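Side-chain contact in carbohydrate binding module (Ruminococcus flavefaciens, PDB 4V1K), which probably binds plant cell-wall carbohydrates as a non-catalytic module of the family 9 glycoside hydrolase Cel9A of the cellulosome: residues W92-P95 / S96-S100. Sequence-based numbering, arbitrary orientation.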
ATOM      1  N   TRP A  92      -7.211   0.806   0.746  1.00 20.52           N
ATOM      2  CA  TRP A  92      -7.168   2.250   1.040  1.00 19.82           C
ATOM      3  C   TRP A  92      -7.902   3.060  -0.024  1.00 19.16           C
ATOM      4  O   TRP A  92      -7.516   3.059  -1.175  1.00 19.83           O
ATOM      5  CB  TRP A  92      -5.720   2.706   1.122  1.00 20.42           C
ATOM      6  CG  TRP A  92      -5.525   4.159   1.445  1.00 18.89           C
ATOM      7  CD1 TRP A  92      -6.273   4.912   2.303  1.00 19.77           C
ATOM      8  CD2 TRP A  92      -4.517   5.045   0.920  1.00 17.97           C
ATOM      9  NE1 TRP A  92      -5.798   6.189   2.353  1.00 20.42           N
ATOM     10  CE2 TRP A  92      -4.729   6.310   1.519  1.00 19.17           C
ATOM     11  CE3 TRP A  92      -3.458   4.889   0.018  1.00 18.42           C
ATOM     12  CZ2 TRP A  92      -3.925   7.417   1.256  1.00 19.59           C
ATOM     13  CZ3 TRP A  92      -2.639   6.009  -0.257  1.00 18.94           C
ATOM     14  CH2 TRP A  92      -2.888   7.257   0.364  1.00 19.57           C
ATOM     15  N   LYS A  93      -8.973   3.735   0.385  1.00 19.80           N
ATOM     16  CA  LYS A  93      -9.684   4.677  -0.479  1.00 21.39           C
ATOM     17  C   LYS A  93      -8.950   6.017  -0.374  1.00 20.72           C
ATOM     18  O   LYS A  93      -8.887   6.632   0.703  1.00 22.77           O
ATOM     19  CB  LYS A  93     -11.173   4.799  -0.070  1.00 24.79           C
ATOM     20  CG  LYS A  93     -11.881   3.433  -0.114  1.00 32.05           C
ATOM     21  CD  LYS A  93     -13.376   3.470   0.044  1.00 44.64           C
ATOM     22  CE  LYS A  93     -13.938   2.088  -0.281  1.00 53.18           C
ATOM     23  NZ  LYS A  93     -15.417   2.027  -0.156  1.00 66.22           N
ATOM     24  N   VAL A  94      -8.319   6.419  -1.480  1.00 18.04           N
ATOM     25  CA  VAL A  94      -7.420   7.560  -1.471  1.00 18.64           C
ATOM     26  C   VAL A  94      -8.225   8.864  -1.453  1.00 19.63           C
ATOM     27  O   VAL A  94      -9.049   9.086  -2.337  1.00 23.13           O
ATOM     28  CB  VAL A  94      -6.480   7.529  -2.684  1.00 18.63           C
ATOM     29  CG1 VAL A  94      -5.492   8.669  -2.614  1.00 19.97           C
ATOM     30  CG2 VAL A  94      -5.715   6.196  -2.748  1.00 19.14           C
ATOM     31  N   PRO A  95      -7.982   9.747  -0.463  1.00 21.51           N
ATOM     32  CA  PRO A  95      -8.687  11.025  -0.483  1.00 24.56           C
ATOM     33  C   PRO A  95      -8.333  11.887  -1.702  1.00 23.34           C
ATOM     34  O   PRO A  95      -7.196  11.863  -2.169  1.00 21.22           O
ATOM     35  CB  PRO A  95      -8.207  11.728   0.799  1.00 27.84           C
ATOM     36  CG  PRO A  95      -7.489  10.760   1.601  1.00 27.75           C
ATOM     37  CD  PRO A  95      -7.078   9.638   0.696  1.00 21.99           C
ATOM     38  N   SER A  96      -9.308  12.669  -2.176  1.00 26.73           N
ATOM     39  CA  SER A  96      -9.115  13.536  -3.342  1.00 29.45           C
ATOM     40  C   SER A  96      -7.915  14.463  -3.194  1.00 28.19           C
ATOM     41  O   SER A  96      -7.183  14.659  -4.164  1.00 30.35           O
ATOM     42  CB  SER A  96     -10.380  14.361  -3.632  1.00 36.02           C
ATOM     43  OG  SER A  96     -11.420  13.471  -3.986  1.00 45.04           O
ATOM     44  N   ASP A  97      -7.703  15.003  -1.991  1.00 26.11           N
ATOM     45  CA  ASP A  97      -6.591  15.940  -1.754  1.00 29.91           C
ATOM     46  C   ASP A  97      -5.217  15.272  -1.788  1.00 29.35           C
ATOM     47  O   ASP A  97      -4.254  15.920  -1.996  1.00 43.23           O
ATOM     48  CB  ASP A  97      -6.777  16.823  -0.499  1.00 35.45           C
ATOM     49  CG  ASP A  97      -6.756  16.053   0.855  1.00 33.93           C
ATOM     50  OD1 ASP A  97      -6.658  14.801   0.889  1.00 41.99           O
ATOM     51  OD2 ASP A  97      -6.864  16.738   1.909  1.00 61.74           O
ATOM     52  N   ILE A  98      -5.144  13.977  -1.586  1.00 21.83           N
ATOM     53  CA  ILE A  98      -3.887  13.246  -1.826  1.00 19.32           C
ATOM     54  C   ILE A  98      -3.766  12.790  -3.289  1.00 18.47           C
ATOM     55  O   ILE A  98      -2.698  12.941  -3.913  1.00 18.85           O
ATOM     56  CB  ILE A  98      -3.776  12.067  -0.849  1.00 19.79           C
ATOM     57  CG1 ILE A  98      -3.619  12.602   0.585  1.00 22.57           C
ATOM     58  CG2 ILE A  98      -2.587  11.173  -1.214  1.00 21.60           C
ATOM     59  CD1 ILE A  98      -3.480  11.528   1.631  1.00 23.27           C
ATOM     60  N   SER A  99      -4.841  12.225  -3.845  1.00 19.73           N
ATOM     61  CA  SER A  99      -4.766  11.697  -5.211  0.50 20.76           C
ATOM     62  C   SER A  99      -4.331  12.780  -6.216  1.00 20.58           C
ATOM     63  O   SER A  99      -3.611  12.486  -7.179  1.00 21.67           O
ATOM     64  CB  SER A  99      -6.075  11.018  -5.630  0.50 24.77           C
ATOM     65  OG  SER A  99      -7.140  11.928  -5.672  0.50 30.27           O
ATOM     66  N   SER A 100      -4.716  14.039  -5.973  1.00 21.19           N
ATOM     67  CA  SER A 100      -4.371  15.095  -6.912  1.00 23.41           C
ATOM     68  C   SER A 100      -2.870  15.451  -6.938  1.00 20.00           C
ATOM     69  O   SER A 100      -2.423  16.073  -7.899  1.00 24.22           O
ATOM     70  CB  SER A 100      -5.234  16.330  -6.663  1.00 30.67           C
ATOM     71  OG  SER A 100      -4.758  16.976  -5.536  1.00 38.12           O
TER
HETATM   72  O   HOH W   1      -9.282   9.781  -5.127  1.00 43.16           O
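Ile98 reaches back from the short helix 96-99 onto Pro95, Val94 and Trp92, where strand 87-93 runs out. Its CB packs against the carbonyl O of Pro95 and faces CG1 of Val94. From there CG2 takes the branch beside that same valine methyl, 4.1 Å from Val94 CG1. The other branch, CG1, stands anti to the carbonyl carbon (chi1 -67°), and with the chain then extended, CD1 is carried along the proline ring. Ile98 CD1 lies 4.1 Å from Pro95 CG and meets the indole of Trp92 at its edge, near the ring plane, 4.2 Å from CZ2. Val94 CG2 rests over one face of that Trp92 indole, 3.8 Å above the plane, while the ring of Phe61, from strand 55-64, meets the indole with the two planes about 15° apart.

The backbone turns at Pro95, the N-cap residue. Pro95 O accepts a nearly straight bond from Ser99 N (2.9 Å, 171° at the hydrogen) and a weak, bent one from Ile98 N. On the polar side a water donates to Val94 O; in the conformer given, Ser99 OG hydrogen-bonds to this water and to Lys40 NZ.

Together, the two N-H groups on Pro95 O and the apolar packing of Ile98 fix the helix's first turn against the strand's end, with the water joining Val94 O to Ser99 in that conformer.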